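Local coordinates for TBC1 domain family member 22A (Homo sapiens, PDB 2QFZ), which probably acts as a GTPase-activating protein for Rab family GTPases through its all-helical TBC domain, and forms homodimers, at residues 328-331 with 332-336; 277-280 with 281-285; 265-268 with 269-272. One frame throughout, in Å; residues are numbered along the deposited sequence.

Interaction 1 (328-331 with 332-336)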
# COMPACT_ATOMS: atom_id res chain seq x y z
N GLU A 328 4.43 -17.90 -2.81
CA GLU A 328 3.91 -18.58 -1.61
C GLU A 328 2.49 -18.18 -1.21
O GLU A 328 1.64 -19.03 -0.98
CB GLU A 328 4.89 -18.33 -0.45
CG GLU A 328 6.21 -19.04 -0.71
CD GLU A 328 5.93 -20.45 -1.25
OE1 GLU A 328 5.42 -21.28 -0.45
OE2 GLU A 328 6.14 -20.70 -2.47
N ALA A 329 2.23 -16.88 -1.16
CA ALA A 329 0.86 -16.34 -0.90
C ALA A 329 -0.16 -16.95 -1.86
O ALA A 329 -1.25 -17.37 -1.45
CB ALA A 329 0.87 -14.83 -1.03
N TYR A 330 0.23 -17.01 -3.11
CA TYR A 330 -0.60 -17.53 -4.17
C TYR A 330 -0.91 -19.02 -3.95
O TYR A 330 -2.06 -19.44 -4.09
CB TYR A 330 0.04 -17.27 -5.56
CG TYR A 330 -0.99 -17.36 -6.68
CD1 TYR A 330 -1.91 -16.34 -6.87
CD2 TYR A 330 -1.06 -18.49 -7.51
CE1 TYR A 330 -2.85 -16.40 -7.89
CE2 TYR A 330 -2.02 -18.58 -8.52
CZ TYR A 330 -2.92 -17.54 -8.70
OH TYR A 330 -3.89 -17.60 -9.69
N ARG A 331 0.10 -19.80 -3.57
CA ARG A 331 -0.08 -21.20 -3.24
C ARG A 331 -1.04 -21.36 -2.03
O ARG A 331 -2.00 -22.15 -2.10
CB ARG A 331 1.25 -21.86 -2.94
CG ARG A 331 1.17 -23.35 -2.62
CD ARG A 331 2.51 -23.98 -2.24
NE ARG A 331 3.09 -23.45 -1.02
CZ ARG A 331 2.69 -23.71 0.25
NH1 ARG A 331 1.68 -24.52 0.52
NH2 ARG A 331 3.33 -23.14 1.29
N LEU A 332 -0.77 -20.63 -0.94
CA LEU A 332 -1.61 -20.69 0.27
C LEU A 332 -3.05 -20.38 -0.02
O LEU A 332 -3.94 -20.96 0.59
CB LEU A 332 -1.10 -19.75 1.36
CG LEU A 332 0.31 -19.97 1.89
CD1 LEU A 332 0.64 -18.89 2.92
CD2 LEU A 332 0.42 -21.38 2.48
N LYS A 333 -3.29 -19.48 -0.97
CA LYS A 333 -4.66 -19.18 -1.44
C LYS A 333 -5.43 -20.43 -1.90
O LYS A 333 -6.65 -20.55 -1.68
CB LYS A 333 -4.57 -18.14 -2.55
CG LYS A 333 -5.85 -17.53 -3.04
CD LYS A 333 -5.54 -16.43 -4.08
CE LYS A 333 -6.50 -16.46 -5.27
NZ LYS A 333 -7.89 -15.90 -4.97
N PHE A 334 -4.73 -21.37 -2.53
CA PHE A 334 -5.42 -22.59 -3.03
C PHE A 334 -5.42 -23.77 -2.04
O PHE A 334 -6.30 -24.63 -2.13
CB PHE A 334 -4.90 -22.96 -4.44
CG PHE A 334 -5.34 -21.99 -5.48
CD1 PHE A 334 -6.61 -22.05 -5.99
CD2 PHE A 334 -4.52 -20.94 -5.86
CE1 PHE A 334 -7.04 -21.11 -6.93
CE2 PHE A 334 -4.94 -20.02 -6.76
CZ PHE A 334 -6.19 -20.09 -7.30
N ALA A 335 -4.47 -23.79 -1.10
CA ALA A 335 -4.39 -24.77 -0.01
C ALA A 335 -5.58 -24.63 0.91
O ALA A 335 -6.34 -25.60 1.11
CB ALA A 335 -3.11 -24.57 0.79
N PHE A 336 -5.72 -23.44 1.51
CA PHE A 336 -6.99 -22.98 2.10
C PHE A 336 -8.09 -22.93 1.03
O PHE A 336 -8.63 -23.96 0.63
CB PHE A 336 -6.83 -21.59 2.71
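Y330 and F334 meet edge-to-face, one turn apart on the last modelled helix of the chain. The edge of F334 comes over one face of Y330, with F334 CE2 3.7 Å from Y330 CE2. The planes stand at 63° and the two side chains point the same way. Y330 reaches its neighbour because its CG is anti to the backbone N (chi1 -160°), while F334 has CG beside its own backbone N. The edge of the F334 ring also lies against the Y330 carbonyl, at 3.4 Å between F334 CD2 and Y330 O.

On another side of the helix, L332 CD2 packs against the R331 guanidinium, 3.6 Å from R331 NH2. That guanidinium is held in turn by E328. R331 NE and NH2 both donate to E328 OE1, at 3.2 Å from NE. The grip is side-on, and OE1 lies in the guanidinium plane, which limits rotation of the arginine end. A bend at chi3 (64°) brings the R331 chain round to this acceptor. The E328-R331 pair (i to i+3) and the Y330-F334 pair (i to i+4) have the spacing of side chains that meet along an alpha-helix.

Backbone bonds fix the spacing. L332 N donates to E328 O at 2.9 Å and K333 N to A329 O at 3.0 Å. R331 O takes two donors, F334 N and A335 N, three and four residues on.

With an alanine at L332, the apolar contact with the guanidinium would probably be lost, and a gap would be likely to open towards A286 and I227.

The contact belongs to the C-terminal part of helix 319-335. A329 and L332 face helix 276-291, L332 also touches helix 211-227, and Y330 meets the ring of W48 edge-to-face.

Interaction 2 (277-280 with 281-285)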
# COMPACT_ATOMS: atom_id res chain seq x y z
N PHE A 277 -5.91 -5.75 -1.99
CA PHE A 277 -5.53 -5.10 -0.73
C PHE A 277 -6.35 -5.66 0.39
O PHE A 277 -5.95 -5.65 1.54
CB PHE A 277 -5.76 -3.57 -0.81
CG PHE A 277 -4.85 -2.88 -1.75
CD1 PHE A 277 -3.53 -2.56 -1.37
CD2 PHE A 277 -5.27 -2.57 -3.04
CE1 PHE A 277 -2.67 -1.93 -2.24
CE2 PHE A 277 -4.38 -1.92 -3.96
CZ PHE A 277 -3.10 -1.60 -3.56
N SER A 278 -7.52 -6.14 0.02
CA SER A 278 -8.54 -6.56 0.92
C SER A 278 -8.35 -8.04 1.31
O SER A 278 -8.24 -8.35 2.47
CB SER A 278 -9.89 -6.36 0.22
OG SER A 278 -10.92 -6.74 1.06
N HIS A 279 -8.26 -8.90 0.30
CA HIS A 279 -8.36 -10.35 0.46
C HIS A 279 -6.98 -10.99 0.24
O HIS A 279 -6.46 -11.65 1.13
CB HIS A 279 -9.40 -10.88 -0.55
CG HIS A 279 -9.56 -12.37 -0.57
ND1 HIS A 279 -9.36 -13.13 -1.71
CD2 HIS A 279 -9.97 -13.24 0.39
CE1 HIS A 279 -9.61 -14.40 -1.45
NE2 HIS A 279 -9.98 -14.50 -0.18
N PHE A 280 -6.37 -10.76 -0.93
CA PHE A 280 -5.03 -11.32 -1.18
C PHE A 280 -4.00 -10.95 -0.09
O PHE A 280 -3.17 -11.78 0.24
CB PHE A 280 -4.49 -10.96 -2.55
CG PHE A 280 -3.36 -11.84 -3.01
CD1 PHE A 280 -3.48 -13.24 -2.97
CD2 PHE A 280 -2.17 -11.29 -3.46
CE1 PHE A 280 -2.44 -14.06 -3.37
CE2 PHE A 280 -1.12 -12.12 -3.90
CZ PHE A 280 -1.27 -13.50 -3.86
N HIS A 281 -4.07 -9.73 0.43
CA HIS A 281 -3.23 -9.28 1.54
C HIS A 281 -3.15 -10.26 2.70
O HIS A 281 -2.07 -10.47 3.27
CB HIS A 281 -3.64 -7.87 2.06
CG HIS A 281 -2.74 -7.34 3.13
ND1 HIS A 281 -1.41 -7.05 2.89
CD2 HIS A 281 -2.96 -7.05 4.43
CE1 HIS A 281 -0.84 -6.67 4.02
NE2 HIS A 281 -1.76 -6.65 4.97
N LEU A 282 -4.28 -10.85 3.08
CA LEU A 282 -4.30 -11.88 4.12
C LEU A 282 -3.30 -13.02 3.87
O LEU A 282 -2.59 -13.41 4.76
CB LEU A 282 -5.69 -12.51 4.24
CG LEU A 282 -6.89 -11.64 4.60
CD1 LEU A 282 -7.93 -12.50 5.29
CD2 LEU A 282 -6.51 -10.46 5.49
N TYR A 283 -3.27 -13.52 2.65
CA TYR A 283 -2.39 -14.64 2.26
C TYR A 283 -0.95 -14.23 2.21
O TYR A 283 -0.12 -15.06 2.44
CB TYR A 283 -2.81 -15.19 0.90
CG TYR A 283 -4.17 -15.75 0.96
CD1 TYR A 283 -4.41 -17.04 1.47
CD2 TYR A 283 -5.25 -15.00 0.57
CE1 TYR A 283 -5.73 -17.55 1.57
CE2 TYR A 283 -6.56 -15.50 0.66
CZ TYR A 283 -6.78 -16.77 1.16
OH TYR A 283 -8.06 -17.25 1.21
N VAL A 284 -0.67 -12.97 1.85
CA VAL A 284 0.68 -12.43 1.90
C VAL A 284 1.16 -12.37 3.36
O VAL A 284 2.34 -12.68 3.67
CB VAL A 284 0.79 -11.04 1.17
CG1 VAL A 284 2.19 -10.40 1.38
CG2 VAL A 284 0.48 -11.20 -0.31
N CYS A 285 0.25 -11.97 4.27
CA CYS A 285 0.58 -11.94 5.69
C CYS A 285 0.91 -13.36 6.23
O CYS A 285 1.84 -13.52 7.02
CB CYS A 285 -0.55 -11.28 6.50
SG CYS A 285 -0.55 -9.43 6.39
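A wider pi-type turn at 277-280 opens this contact, near the start of helix 276-291 in the TBC domain. From this turn H279 reaches forward to Y283, and the two rings form a T-shaped pair. The edge of Y283 points at the face of H279, with the planes at 83°. Y283 CE2 sits over that face, towards its rim, and is 3.7 Å from H279 NE2. H279 has CG anti to the backbone N (chi1 177°), which carries its ring along the helix to Y283.

F280 and V284 carry a second, apolar contact. The two side chains cross at about a right angle, with F280 CE2 4.0 Å from V284 CG2. Y283 CD2 touches the same phenyl ring more loosely, 4.3 Å from F280 CD1.

V284 N donates to F280 O at 3.2 Å, with alpha-helical i to i+4 spacing. Y283 N and L282 N make weak bonds three residues back, to F280 O and H279 O. H281 CB lies over the preceding turn, 3.2 Å from F277 O. The H281 imidazole is anchored by Y270 OH at ND1 and W249 O at NE2.

Four helices pack here: F280 and V284 touch helix 260-270, H281, L282 and C285 touch helix 242-251, and L282, Y283 and C285 meet helix 211-227. F280, Y283 and V284 also meet helix 319-335, through A329 and K333.

Interaction 3 (265-268 with 269-272)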
# COMPACT_ATOMS: atom_id res chain seq x y z
N ARG A 265 6.65 -2.89 -5.21
CA ARG A 265 6.53 -4.12 -5.96
C ARG A 265 5.29 -4.99 -5.60
O ARG A 265 4.54 -5.47 -6.49
CB ARG A 265 7.84 -4.90 -5.83
CG ARG A 265 7.85 -6.24 -6.48
CD ARG A 265 7.44 -6.24 -7.97
NE ARG A 265 7.31 -7.61 -8.39
CZ ARG A 265 6.21 -8.33 -8.33
NH1 ARG A 265 5.04 -7.82 -7.95
NH2 ARG A 265 6.27 -9.61 -8.70
N LEU A 266 5.11 -5.20 -4.31
CA LEU A 266 3.95 -5.82 -3.72
C LEU A 266 2.64 -5.21 -4.25
O LEU A 266 1.71 -5.95 -4.63
CB LEU A 266 4.04 -5.66 -2.20
CG LEU A 266 3.52 -6.73 -1.22
CD1 LEU A 266 4.25 -8.06 -1.34
CD2 LEU A 266 3.61 -6.18 0.26
N TRP A 267 2.58 -3.87 -4.34
CA TRP A 267 1.32 -3.22 -4.78
C TRP A 267 1.04 -3.40 -6.28
O TRP A 267 -0.12 -3.31 -6.66
CB TRP A 267 1.21 -1.74 -4.34
CG TRP A 267 1.00 -1.55 -2.86
CD1 TRP A 267 1.19 -2.46 -1.86
CD2 TRP A 267 0.60 -0.34 -2.21
NE1 TRP A 267 0.92 -1.89 -0.63
CE2 TRP A 267 0.56 -0.59 -0.83
CE3 TRP A 267 0.24 0.92 -2.68
CZ2 TRP A 267 0.19 0.38 0.08
CZ3 TRP A 267 -0.13 1.88 -1.76
CH2 TRP A 267 -0.14 1.63 -0.42
N ASP A 268 2.08 -3.70 -7.12
CA ASP A 268 1.89 -4.11 -8.52
C ASP A 268 0.92 -5.31 -8.56
O ASP A 268 -0.09 -5.33 -9.29
CB ASP A 268 3.17 -4.56 -9.21
CG ASP A 268 4.14 -3.45 -9.50
OD1 ASP A 268 3.84 -2.24 -9.37
OD2 ASP A 268 5.28 -3.81 -9.86
N THR A 269 1.21 -6.31 -7.75
CA THR A 269 0.40 -7.50 -7.68
C THR A 269 -0.92 -7.28 -6.99
O THR A 269 -1.94 -7.82 -7.45
CB THR A 269 1.17 -8.62 -6.99
OG1 THR A 269 2.37 -8.80 -7.72
CG2 THR A 269 0.36 -9.94 -7.01
N TYR A 270 -0.94 -6.52 -5.88
CA TYR A 270 -2.23 -6.18 -5.25
C TYR A 270 -3.23 -5.55 -6.22
O TYR A 270 -4.44 -5.81 -6.14
CB TYR A 270 -2.10 -5.29 -4.01
CG TYR A 270 -1.54 -5.95 -2.76
CD1 TYR A 270 -1.24 -7.30 -2.73
CD2 TYR A 270 -1.32 -5.22 -1.61
CE1 TYR A 270 -0.73 -7.90 -1.59
CE2 TYR A 270 -0.79 -5.81 -0.46
CZ TYR A 270 -0.51 -7.15 -0.47
OH TYR A 270 -0.00 -7.75 0.61
N GLN A 271 -2.75 -4.70 -7.11
CA GLN A 271 -3.63 -4.01 -8.07
C GLN A 271 -4.04 -4.91 -9.27
O GLN A 271 -4.92 -4.57 -10.02
CB GLN A 271 -2.96 -2.71 -8.54
CG GLN A 271 -3.36 -1.54 -7.69
CD GLN A 271 -2.43 -0.41 -7.78
OE1 GLN A 271 -1.23 -0.60 -7.95
NE2 GLN A 271 -2.95 0.81 -7.62
N SER A 272 -3.36 -6.04 -9.44
CA SER A 272 -3.64 -7.01 -10.50
C SER A 272 -4.64 -8.04 -10.06
O SER A 272 -5.29 -8.66 -10.89
CB SER A 272 -2.38 -7.73 -10.87
OG SER A 272 -1.42 -6.84 -11.38
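L266, W267 and Y270 make the tightly packed part of this contact, at the end of helix 260-270 in the TBC domain. L266 and Y270 lie side by side, with L266 CG 4.1 Å from Y270 CZ. W267 CD1 comes within 3.7 Å of Y270 CD2. The indole and phenol planes are near parallel, at 23°, but slid apart with little overlap. F277 meets both rings edge-to-face, and the Y270 hydroxyl is hydrogen-bonded to H281 ND1.

R265, the one partly exposed residue of the contact, is on the looser side, though it also touches helix 319-335. Here a single i to i+4 side-chain bond spans the turn, from R265 NH1 to T269 OG1 at 2.9 Å. The hydroxyl oxygen lies in the guanidinium plane, and a bend at chi2 (53°) turns the arginine towards it. T269 OG1 is also bonded to W48 O.

Y270 N and Q271 N donate to L266 O and W267 O. S272 OG donates to D268 O at 2.9 Å.

The chemistry implies a buried helix end whose polar groups are mostly satisfied. D268 has a salt bridge to R56 and bonds to W60 and I51. W267 NE1 is buried with no partner in the model.

In the fold
Read from the N terminus, the contacts come in series: interaction 3, then interaction 2, then interaction 1. None nests in or crosses another. Each is local to a single helix and closes no long loop. Interaction 3 lies at the end of helix 260-270, and a short connection leads to interaction 2 on helix 276-291. These two touch through H281 and Y270 and through F277 against W267. Interaction 1 follows much later, on helix 319-335. It packs on interaction 2 where A329 meets F280 and V284, but does not touch interaction 3. Interaction 2 thus lies against both others, joining three helices.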